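Local coordinates for protein anti-sigma-I factor RsgI3 (Clostridium thermocellum, PDB 6QE7) that probably holds the sigma factor SigI3 inactive until its extracellular PA14 dyad, the part in this chain, binds plant polysaccharide such as pectin, at residues Y11-F16 and G251-I256; G42-S47 and Y111-R116; K201-Y206 and S285-A290. All coordinates share one frame; numbering follows the deposited sequence.

Interaction 1: residues Y11-F16 and G251-I256. With CA (calcium ion), chain E.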
loop_
_atom_site.group_PDB
_atom_site.type_symbol
_atom_site.label_atom_id
_atom_site.label_comp_id
_atom_site.label_asym_id
_atom_site.label_seq_id
_atom_site.Cartn_x
_atom_site.Cartn_y
_atom_site.Cartn_z
ATOM N N TYR A 11 -8.697 3.227 -2.711
ATOM C CA TYR A 11 -7.609 2.236 -2.851
ATOM C C TYR A 11 -8.205 0.873 -2.463
ATOM O O TYR A 11 -8.916 0.845 -1.468
ATOM C CB TYR A 11 -6.493 2.661 -1.894
ATOM C CG TYR A 11 -5.827 3.979 -2.192
ATOM C CD1 TYR A 11 -6.395 5.171 -1.746
ATOM C CD2 TYR A 11 -4.579 4.024 -2.809
ATOM C CE1 TYR A 11 -5.787 6.377 -1.982
ATOM C CE2 TYR A 11 -3.948 5.223 -3.050
ATOM C CZ TYR A 11 -4.559 6.381 -2.628
ATOM O OH TYR A 11 -3.976 7.542 -2.931
ATOM N N ASN A 12 -7.713 -0.219 -3.051
ATOM C CA ASN A 12 -8.181 -1.608 -2.792
ATOM C C ASN A 12 -7.397 -2.307 -1.685
ATOM O O ASN A 12 -7.742 -3.478 -1.377
ATOM C CB ASN A 12 -8.100 -2.472 -4.066
ATOM C CG ASN A 12 -9.447 -2.545 -4.734
ATOM O OD1 ASN A 12 -10.416 -2.811 -4.041
ATOM N ND2 ASN A 12 -9.542 -2.267 -6.034
ATOM N N ASN A 13 -6.391 -1.650 -1.116
ATOM C CA ASN A 13 -5.730 -2.040 0.161
ATOM C C ASN A 13 -6.116 -0.996 1.239
ATOM O O ASN A 13 -6.586 0.126 0.874
ATOM C CB ASN A 13 -4.214 -2.137 -0.051
ATOM C CG ASN A 13 -3.759 -3.485 -0.587
ATOM O OD1 ASN A 13 -4.497 -4.468 -0.537
ATOM N ND2 ASN A 13 -2.492 -3.585 -0.974
ATOM N N MET A 14 -5.823 -1.275 2.508
ATOM C CA MET A 14 -6.233 -0.431 3.660
ATOM C C MET A 14 -5.119 0.525 4.046
ATOM O O MET A 14 -5.300 1.321 4.961
ATOM C CB MET A 14 -6.708 -1.311 4.817
ATOM C CG MET A 14 -5.669 -2.027 5.653
ATOM S SD MET A 14 -6.905 -3.182 6.505
ATOM C CE MET A 14 -5.749 -4.401 7.178
ATOM N N ASP A 15 -4.016 0.525 3.287
ATOM C CA ASP A 15 -2.883 1.437 3.568
ATOM C C ASP A 15 -2.559 2.295 2.365
ATOM O O ASP A 15 -1.350 2.553 2.160
ATOM C CB ASP A 15 -1.612 0.642 3.865
ATOM C CG ASP A 15 -1.188 -0.268 2.696
ATOM O OD1 ASP A 15 -1.989 -0.463 1.711
ATOM O OD2 ASP A 15 -0.059 -0.760 2.783
ATOM N N PHE A 16 -3.537 2.702 1.568
ATOM C CA PHE A 16 -3.339 3.696 0.489
ATOM C C PHE A 16 -2.353 3.111 -0.510
ATOM O O PHE A 16 -1.554 3.858 -1.041
ATOM C CB PHE A 16 -2.831 5.054 1.008
ATOM C CG PHE A 16 -3.757 5.577 2.086
ATOM C CD1 PHE A 16 -5.010 6.022 1.749
ATOM C CD2 PHE A 16 -3.412 5.491 3.420
ATOM C CE1 PHE A 16 -5.886 6.462 2.724
ATOM C CE2 PHE A 16 -4.292 5.901 4.409
ATOM C CZ PHE A 16 -5.535 6.368 4.045
ATOM N N GLY A 251 -4.216 -7.189 2.939
ATOM C CA GLY A 251 -4.798 -5.871 2.724
ATOM C C GLY A 251 -3.777 -4.774 2.866
ATOM O O GLY A 251 -4.214 -3.648 2.949
ATOM N N ARG A 252 -2.488 -5.070 3.045
ATOM C CA ARG A 252 -1.451 -4.015 3.129
ATOM C C ARG A 252 -0.153 -4.497 2.462
ATOM O O ARG A 252 0.009 -5.643 2.393
ATOM C CB ARG A 252 -1.203 -3.574 4.577
ATOM C CG ARG A 252 -0.931 -4.696 5.568
ATOM C CD ARG A 252 -0.100 -4.230 6.745
ATOM N NE ARG A 252 1.251 -3.780 6.344
ATOM C CZ ARG A 252 2.208 -3.307 7.171
ATOM N NH1 ARG A 252 2.017 -3.201 8.484
ATOM N NH2 ARG A 252 3.364 -2.911 6.668
ATOM N N GLN A 253 0.725 -3.571 2.066
ATOM C CA GLN A 253 2.006 -3.777 1.385
ATOM C C GLN A 253 3.064 -3.907 2.460
ATOM O O GLN A 253 2.942 -3.232 3.512
ATOM C CB GLN A 253 2.318 -2.587 0.481
ATOM C CG GLN A 253 1.513 -2.529 -0.803
ATOM C CD GLN A 253 2.084 -1.408 -1.620
ATOM O OE1 GLN A 253 2.654 -0.395 -1.118
ATOM N NE2 GLN A 253 2.019 -1.641 -2.898
ATOM N N TYR A 254 4.031 -4.768 2.189
ATOM C CA TYR A 254 5.238 -4.938 3.004
ATOM C C TYR A 254 6.418 -4.767 2.062
ATOM O O TYR A 254 6.341 -5.038 0.824
ATOM C CB TYR A 254 5.296 -6.298 3.678
ATOM C CG TYR A 254 4.228 -6.581 4.655
ATOM C CD1 TYR A 254 2.996 -7.078 4.279
ATOM C CD2 TYR A 254 4.433 -6.276 5.990
ATOM C CE1 TYR A 254 2.029 -7.352 5.237
ATOM C CE2 TYR A 254 3.462 -6.494 6.939
ATOM C CZ TYR A 254 2.237 -6.996 6.553
ATOM O OH TYR A 254 1.282 -7.214 7.498
ATOM N N ASP A 255 7.503 -4.259 2.605
ATOM C CA ASP A 255 8.765 -4.181 1.833
ATOM C C ASP A 255 9.199 -5.600 1.466
ATOM O O ASP A 255 9.061 -6.602 2.284
ATOM C CB ASP A 255 9.846 -3.419 2.612
ATOM C CG ASP A 255 9.546 -1.944 2.747
ATOM O OD1 ASP A 255 9.243 -1.311 1.729
ATOM O OD2 ASP A 255 9.535 -1.477 3.851
ATOM N N ILE A 256 9.832 -5.706 0.293
ATOM C CA ILE A 256 10.476 -6.980 -0.079
ATOM C C ILE A 256 11.826 -6.605 -0.720
ATOM O O ILE A 256 11.849 -5.691 -1.551
ATOM C CB ILE A 256 9.591 -7.846 -0.999
ATOM C CG1 ILE A 256 10.352 -9.114 -1.433
ATOM C CG2 ILE A 256 9.078 -7.072 -2.215
ATOM C CD1 ILE A 256 9.564 -10.168 -2.196
HETATM CA CA CA E . -9.008 -5.027 -0.309
HETATM O O HOH W 1 -10.792 -3.811 -1.471
HETATM O O HOH W 2 -6.802 -6.028 -0.495
HETATM O O HOH W 3 1.454 -0.853 4.687
HETATM O O HOH W 4 -8.771 -5.997 -2.569
HETATM O O HOH W 5 -10.376 -7.057 -0.333
#
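Two almost straight hydrogen bonds clamp the loop 11-16 to the turn leading into strand 254-263: Met14 N donates to Gly251 O at 2.9 Å, nearly along the C=O axis, and Gln253 N donates to Asp15 OD2 at 3.0 Å. The two sides belong to different PA14 domains, so this contact is part of the dyad interface. Asp15 has CG in the crowded position between its backbone N and carbonyl carbon (chi1 60°), and Gln253 N meets the carboxylate from above its plane. A bridging water donates to both Asp15 OD2 and Gln253 O, while Asp15 OD1 is hydrogen-bonded to Ser17 OG.

Asn13 sets its amide beside Gly251, OD1 lying 3.6 Å from Gly251 CA. That oxygen also accepts a hydrogen bond from a water on the calcium ion, which Asn12 O binds at 2.3 Å; Asp44 and Thr45 supply the other protein ligands. Asn13 ND2 turns to Asp203 and Ser17.

Further out, Met14 CG packs 3.5 Å from Gly251 O. Arg252 bends at chi3 (-63°) and leads away from the loop; one face of its guanidinium is covered by Tyr254 CE2, 3.4 Å above the plane, and Arg252 NH2 donates to Gln253 O.

Interaction 2: residues G42-S47 and Y111-R116. With CA (calcium ion), chain E; CA (calcium ion), chain D.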
loop_
_atom_site.group_PDB
_atom_site.type_symbol
_atom_site.label_atom_id
_atom_site.label_comp_id
_atom_site.label_asym_id
_atom_site.label_seq_id
_atom_site.Cartn_x
_atom_site.Cartn_y
_atom_site.Cartn_z
ATOM N N GLY A 42 -12.936 -4.081 -4.181
ATOM C CA GLY A 42 -13.298 -5.372 -3.538
ATOM C C GLY A 42 -13.742 -5.286 -2.088
ATOM O O GLY A 42 -13.257 -4.423 -1.334
ATOM N N LYS A 43 -14.551 -6.259 -1.663
ATOM C CA LYS A 43 -14.964 -6.465 -0.257
ATOM C C LYS A 43 -13.733 -6.514 0.614
ATOM O O LYS A 43 -12.799 -7.259 0.305
ATOM C CB LYS A 43 -15.671 -7.788 0.010
ATOM C CG LYS A 43 -16.502 -7.782 1.287
ATOM C CD LYS A 43 -17.182 -9.155 1.519
ATOM C CE LYS A 43 -17.529 -9.439 2.949
ATOM N NZ LYS A 43 -18.549 -8.478 3.443
ATOM N N ASP A 44 -13.759 -5.710 1.657
ATOM C CA ASP A 44 -12.774 -5.716 2.756
ATOM C C ASP A 44 -11.448 -5.033 2.343
ATOM O O ASP A 44 -11.149 -4.879 1.138
ATOM C CB ASP A 44 -12.557 -7.121 3.343
ATOM C CG ASP A 44 -13.754 -7.740 4.046
ATOM O OD1 ASP A 44 -14.621 -6.970 4.412
ATOM O OD2 ASP A 44 -13.808 -9.026 4.219
ATOM N N THR A 45 -10.699 -4.628 3.390
ATOM C CA THR A 45 -9.350 -4.014 3.337
ATOM C C THR A 45 -9.309 -2.963 2.230
ATOM O O THR A 45 -8.622 -3.184 1.241
ATOM C CB THR A 45 -8.291 -5.104 3.111
ATOM O OG1 THR A 45 -8.706 -5.790 1.942
ATOM C CG2 THR A 45 -8.172 -6.107 4.228
ATOM N N TYR A 46 -9.986 -1.824 2.411
ATOM C CA TYR A 46 -9.911 -0.725 1.467
ATOM C C TYR A 46 -9.702 0.554 2.266
ATOM O O TYR A 46 -9.845 0.509 3.528
ATOM C CB TYR A 46 -11.089 -0.693 0.483
ATOM C CG TYR A 46 -12.485 -0.666 1.051
ATOM C CD1 TYR A 46 -13.086 0.522 1.375
ATOM C CD2 TYR A 46 -13.276 -1.821 1.126
ATOM C CE1 TYR A 46 -14.396 0.588 1.838
ATOM C CE2 TYR A 46 -14.621 -1.758 1.461
ATOM C CZ TYR A 46 -15.170 -0.560 1.883
ATOM O OH TYR A 46 -16.483 -0.462 2.291
ATOM N N SER A 47 -9.280 1.593 1.541
ATOM C CA SER A 47 -8.970 2.909 2.130
ATOM C C SER A 47 -9.318 4.012 1.150
ATOM O O SER A 47 -9.321 3.765 -0.056
ATOM C CB SER A 47 -7.553 3.017 2.658
ATOM O OG SER A 47 -6.551 2.724 1.677
ATOM N N TYR A 111 -9.372 7.257 5.874
ATOM C CA TYR A 111 -10.367 6.298 6.353
ATOM C C TYR A 111 -9.892 4.921 5.937
ATOM O O TYR A 111 -9.367 4.828 4.800
ATOM C CB TYR A 111 -11.724 6.665 5.708
ATOM C CG TYR A 111 -12.657 5.490 5.733
ATOM C CD1 TYR A 111 -13.329 5.149 6.886
ATOM C CD2 TYR A 111 -12.728 4.637 4.658
ATOM C CE1 TYR A 111 -14.098 4.012 6.975
ATOM C CE2 TYR A 111 -13.500 3.502 4.722
ATOM C CZ TYR A 111 -14.168 3.184 5.878
ATOM O OH TYR A 111 -14.931 2.074 5.907
ATOM N N TYR A 112 -10.213 3.866 6.697
ATOM C CA TYR A 112 -10.083 2.518 6.126
ATOM C C TYR A 112 -11.152 1.623 6.754
ATOM O O TYR A 112 -11.729 1.904 7.806
ATOM C CB TYR A 112 -8.681 1.965 6.360
ATOM C CG TYR A 112 -8.472 1.384 7.737
ATOM C CD1 TYR A 112 -8.123 2.170 8.818
ATOM C CD2 TYR A 112 -8.577 0.015 7.959
ATOM C CE1 TYR A 112 -7.908 1.624 10.087
ATOM C CE2 TYR A 112 -8.316 -0.556 9.203
ATOM C CZ TYR A 112 -7.966 0.245 10.283
ATOM O OH TYR A 112 -7.825 -0.322 11.510
ATOM N N GLN A 113 -11.483 0.627 5.976
ATOM C CA GLN A 113 -12.280 -0.573 6.287
ATOM C C GLN A 113 -11.358 -1.786 6.394
ATOM O O GLN A 113 -10.484 -2.038 5.474
ATOM C CB GLN A 113 -13.321 -0.767 5.167
ATOM C CG GLN A 113 -13.718 -2.237 4.973
ATOM C CD GLN A 113 -14.635 -2.799 6.015
ATOM O OE1 GLN A 113 -14.556 -2.479 7.198
ATOM N NE2 GLN A 113 -15.630 -3.567 5.549
ATOM N N HIS A 114 -11.570 -2.535 7.460
ATOM C CA HIS A 114 -10.929 -3.850 7.641
ATOM C C HIS A 114 -11.904 -4.918 7.133
ATOM O O HIS A 114 -11.752 -5.319 5.976
ATOM C CB HIS A 114 -10.402 -4.059 9.079
ATOM C CG HIS A 114 -9.655 -5.347 9.231
ATOM N ND1 HIS A 114 -9.835 -6.149 10.314
ATOM C CD2 HIS A 114 -8.823 -6.026 8.378
ATOM C CE1 HIS A 114 -9.135 -7.274 10.166
ATOM N NE2 HIS A 114 -8.491 -7.217 8.968
ATOM N N VAL A 115 -12.881 -5.308 7.953
ATOM C CA VAL A 115 -13.859 -6.373 7.623
ATOM C C VAL A 115 -15.272 -6.005 8.089
ATOM O O VAL A 115 -15.508 -4.927 8.652
ATOM C CB VAL A 115 -13.396 -7.712 8.230
ATOM C CG1 VAL A 115 -12.056 -8.221 7.633
ATOM C CG2 VAL A 115 -13.350 -7.675 9.743
ATOM N N ARG A 116 -16.226 -6.882 7.793
ATOM C CA ARG A 116 -17.612 -6.634 8.248
ATOM C C ARG A 116 -18.076 -5.282 7.719
ATOM O O ARG A 116 -18.058 -5.067 6.463
ATOM C CB ARG A 116 -17.633 -6.775 9.754
ATOM C CG ARG A 116 -17.054 -8.139 10.104
ATOM C CD ARG A 116 -17.492 -8.589 11.465
ATOM N NE ARG A 116 -16.809 -9.845 11.778
ATOM C CZ ARG A 116 -17.358 -10.866 12.422
ATOM N NH1 ARG A 116 -18.615 -10.798 12.821
ATOM N NH2 ARG A 116 -16.633 -11.927 12.717
HETATM CA CA CA E . -9.008 -5.027 -0.309
HETATM CA CA CA D . -15.297 -2.727 9.315
HETATM O O HOH W 1 -10.792 -3.811 -1.471
HETATM O O HOH W 6 -17.012 -6.335 4.414
HETATM O O HOH W 5 -10.376 -7.057 -0.333
HETATM O O HOH W 7 -16.281 -4.475 2.784
HETATM O O HOH W 8 -15.659 -9.275 6.047
HETATM O O HOH W 9 -14.170 -4.156 11.372
HETATM O O HOH W 10 -16.452 -3.551 11.663
HETATM O O HOH W 4 -8.771 -5.997 -2.569
#
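Strands 46-51 and 105-113 pair antiparallel, with Tyr46 and Gln113 as a hydrogen-bonded pair (Gln113 N to Tyr46 O 2.9 Å) and Ser47 and Tyr112 as the non-hydrogen-bonded pair next to it. Before the pairing starts, Thr45 N donates to His114 O at 2.9 Å, on a lone pair in the carbonyl plane, and Thr45 and Tyr46 both face Gln113 as a G1 beta bulge.

Tyr46 carries the side-chain packing. Its CG sits between the backbone N and the carbonyl carbon (chi1 55°), which lays the ring over Gln113: CB of Gln113 is 3.8 Å from the ring centroid and close to the ring normal, a CH-pi contact. CE1 of the same ring reaches the edge of the Tyr111 ring, 4.2 Å from Tyr111 CE2.

In this PA14 domain the two strand ends are also where two calcium ions dock. Thr45, in the bulge, offers O and OG1 to one ion, Asp44 just before it offers O, and Asn12 O shares the site. Across the pair, Gln113 bends at chi2 (75°) so that OE1 reaches the second ion at 2.3 Å beside Val115 O, with Asp69, Asp70 and Ala117 completing the protein ligands. Gln113 NE2 donates to Arg116 O, which probably fixes the rotation of the amide and keeps OE1 on the metal.

Asp44 lies against the 114-115 loop, its CB 3.3 Å from His114 O and its OD1 3.4 Å from Val115 CA. One water joins Asp44 OD2 to Arg116 N, and another accepts from both Asp44 N and Gln113 NE2.

Interaction 3: residues K201-Y206 and S285-A290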
loop_
_atom_site.group_PDB
_atom_site.type_symbol
_atom_site.label_atom_id
_atom_site.label_comp_id
_atom_site.label_asym_id
_atom_site.label_seq_id
_atom_site.Cartn_x
_atom_site.Cartn_y
_atom_site.Cartn_z
ATOM N N LYS A 201 7.486 -4.004 -3.053
ATOM C CA LYS A 201 6.386 -4.250 -2.138
ATOM C C LYS A 201 5.708 -5.524 -2.590
ATOM O O LYS A 201 5.646 -5.781 -3.816
ATOM C CB LYS A 201 5.293 -3.158 -2.127
ATOM C CG LYS A 201 5.724 -1.719 -1.976
ATOM C CD LYS A 201 6.146 -1.375 -0.583
ATOM C CE LYS A 201 6.528 0.075 -0.390
ATOM N NZ LYS A 201 6.479 0.386 1.063
ATOM N N ILE A 202 5.200 -6.217 -1.574
ATOM C CA ILE A 202 4.378 -7.447 -1.648
ATOM C C ILE A 202 3.129 -7.311 -0.748
ATOM O O ILE A 202 3.205 -6.560 0.242
ATOM C CB ILE A 202 5.271 -8.628 -1.295
ATOM C CG1 ILE A 202 4.612 -9.932 -1.716
ATOM C CG2 ILE A 202 5.762 -8.661 0.152
ATOM C CD1 ILE A 202 5.490 -11.126 -1.533
ATOM N N ASP A 203 1.985 -7.873 -1.177
ATOM C CA ASP A 203 0.795 -8.063 -0.322
ATOM C C ASP A 203 0.275 -9.462 -0.567
ATOM O O ASP A 203 0.711 -10.173 -1.504
ATOM C CB ASP A 203 -0.299 -7.001 -0.484
ATOM C CG ASP A 203 -0.873 -6.869 -1.876
ATOM O OD1 ASP A 203 -0.709 -7.809 -2.685
ATOM O OD2 ASP A 203 -1.333 -5.741 -2.198
ATOM N N THR A 204 -0.481 -9.884 0.392
ATOM C CA THR A 204 -0.865 -11.301 0.576
ATOM C C THR A 204 -2.362 -11.372 0.349
ATOM O O THR A 204 -3.031 -10.346 0.511
ATOM C CB THR A 204 -0.516 -11.817 1.966
ATOM O OG1 THR A 204 -1.346 -11.134 2.921
ATOM C CG2 THR A 204 0.939 -11.603 2.307
ATOM N N ARG A 205 -2.858 -12.576 0.153
ATOM C CA ARG A 205 -4.310 -12.867 0.113
ATOM C C ARG A 205 -4.810 -13.056 1.554
ATOM O O ARG A 205 -5.986 -12.845 1.794
ATOM C CB ARG A 205 -4.550 -14.111 -0.755
ATOM C CG ARG A 205 -4.427 -13.881 -2.254
ATOM C CD ARG A 205 -4.732 -15.133 -3.115
ATOM N NE ARG A 205 -6.075 -15.612 -2.753
ATOM C CZ ARG A 205 -7.215 -15.118 -3.194
ATOM N NH1 ARG A 205 -7.216 -14.157 -4.098
ATOM N NH2 ARG A 205 -8.349 -15.613 -2.750
ATOM N N TYR A 206 -3.992 -13.555 2.477
ATOM C CA TYR A 206 -4.497 -14.033 3.788
ATOM C C TYR A 206 -3.686 -13.359 4.862
ATOM O O TYR A 206 -2.503 -12.984 4.594
ATOM C CB TYR A 206 -4.399 -15.555 3.898
ATOM C CG TYR A 206 -5.030 -16.226 2.706
ATOM C CD1 TYR A 206 -6.401 -16.248 2.521
ATOM C CD2 TYR A 206 -4.235 -16.813 1.737
ATOM C CE1 TYR A 206 -6.967 -16.816 1.379
ATOM C CE2 TYR A 206 -4.765 -17.348 0.582
ATOM C CZ TYR A 206 -6.144 -17.362 0.405
ATOM O OH TYR A 206 -6.641 -17.939 -0.721
ATOM N N SER A 285 3.086 -11.970 -10.160
ATOM C CA SER A 285 3.340 -10.541 -10.483
ATOM C C SER A 285 2.248 -9.656 -9.872
ATOM O O SER A 285 2.561 -8.548 -9.436
ATOM C CB SER A 285 3.413 -10.345 -11.931
ATOM O OG SER A 285 3.986 -9.067 -12.213
ATOM N N LYS A 286 1.012 -10.139 -9.776
ATOM C CA LYS A 286 -0.097 -9.267 -9.268
ATOM C C LYS A 286 0.056 -8.986 -7.756
ATOM O O LYS A 286 -0.729 -8.154 -7.224
ATOM C CB LYS A 286 -1.449 -9.869 -9.648
ATOM C CG LYS A 286 -1.872 -11.043 -8.798
ATOM C CD LYS A 286 -3.176 -11.641 -9.280
ATOM C CE LYS A 286 -2.908 -12.630 -10.395
ATOM N NZ LYS A 286 -4.085 -12.761 -11.288
ATOM N N ASN A 287 1.003 -9.614 -7.047
ATOM C CA ASN A 287 1.178 -9.321 -5.611
ATOM C C ASN A 287 2.459 -8.550 -5.360
ATOM O O ASN A 287 2.808 -8.418 -4.154
ATOM C CB ASN A 287 1.124 -10.585 -4.773
ATOM C CG ASN A 287 -0.263 -11.169 -4.779
ATOM O OD1 ASN A 287 -0.516 -12.029 -5.603
ATOM N ND2 ASN A 287 -1.152 -10.707 -3.891
ATOM N N LEU A 288 3.160 -8.169 -6.431
ATOM C CA LEU A 288 4.520 -7.608 -6.352
ATOM C C LEU A 288 4.388 -6.220 -6.949
ATOM O O LEU A 288 3.579 -6.040 -7.896
ATOM C CB LEU A 288 5.535 -8.524 -7.077
ATOM C CG LEU A 288 5.715 -9.916 -6.459
ATOM C CD1 LEU A 288 6.517 -10.861 -7.358
ATOM C CD2 LEU A 288 6.349 -9.839 -5.092
ATOM N N PHE A 289 4.983 -5.259 -6.300
ATOM C CA PHE A 289 4.862 -3.858 -6.733
ATOM C C PHE A 289 6.226 -3.241 -6.820
ATOM O O PHE A 289 6.974 -3.386 -5.874
ATOM C CB PHE A 289 3.986 -3.039 -5.784
ATOM C CG PHE A 289 2.578 -3.578 -5.726
ATOM C CD1 PHE A 289 2.257 -4.634 -4.867
ATOM C CD2 PHE A 289 1.590 -3.097 -6.594
ATOM C CE1 PHE A 289 0.973 -5.181 -4.856
ATOM C CE2 PHE A 289 0.309 -3.638 -6.581
ATOM C CZ PHE A 289 0.005 -4.676 -5.719
ATOM N N ALA A 290 6.454 -2.478 -7.884
ATOM C CA ALA A 290 7.825 -2.060 -8.223
ATOM C C ALA A 290 8.166 -0.824 -7.414
ATOM O O ALA A 290 9.367 -0.602 -7.219
ATOM C CB ALA A 290 7.993 -1.827 -9.703
#
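Asp203 OD2 is gripped twice from the other PA14 domain, by a hydrogen bond from Asn13 ND2 and by a salt bridge to Arg18 NE; Arg18 also bonds Lys286 O with NH2, so it reaches both segments. With the Arg18 guanidinium so close the carboxylate is probably ionised. Its other oxygen, OD1, accepts from Asn287 ND2 at 3.2 Å, nearly along the C-O axis. The two flat groups stand almost square to each other, their planes 80° apart. Asn287 ND2 also makes a weak hydrogen bond to Asp203 O, whereas Asp203 N donates a normal one to Asn287 O at 3.1 Å. Asn287 thus donates through its side chain and accepts through its backbone O.

CG of Asp203 takes the crowded position between its backbone N and carbonyl carbon (chi1 59°), which brings the carboxylate to the Phe289 ring; the two cross obliquely, their planes 77° apart. OD1 lies at the edge of that ring, in its plane, while OD2 is 3.6 Å from Phe289 CE1.

Further along, Lys201 and Phe289 form an antiparallel hydrogen-bonded pair: Phe289 N donates to Lys201 O at a short 2.6 Å, and Lys201 N donates to Phe289 O at 2.9 Å. Their CB atoms sit together on one face of the sheet. On the other face Ile202 and Leu288 lie side by side and point the same way, Ile202 CG1 being 3.8 Å from Leu288 CD2. Ile202 also touches Phe212 and Trp273, which belong to the second sheet of the domain, so this face looks into the interior.

A short 3-10 turn, 285-287, delivers the chain into strand 288-289, which pairs antiparallel with the end of strand 193-202 in the beta-sandwich of the second PA14 domain.

Overall arrangement
From the N terminus, the loop 11-16 comes first and stays open until 251-256 arrives, so interaction 1 closes a loop of more than 230 residues and joins the two PA14 domains. Interaction 2, nested inside it, closes a loop of 63 residues within the first domain; a shared calcium ion and its waters, with Ser47 against the 11-16 loop, bind it to interaction 1. Interaction 3 opens at 201-206, before interaction 1 closes, so these two cross; it closes 78 residues within the second domain, fastening the C-terminal strand 288-289 to strand 193-202, the sheet neighbour of 254-263. Interactions 2 and 3 follow in series, centres about 17 Å apart, with interaction 1 touching both.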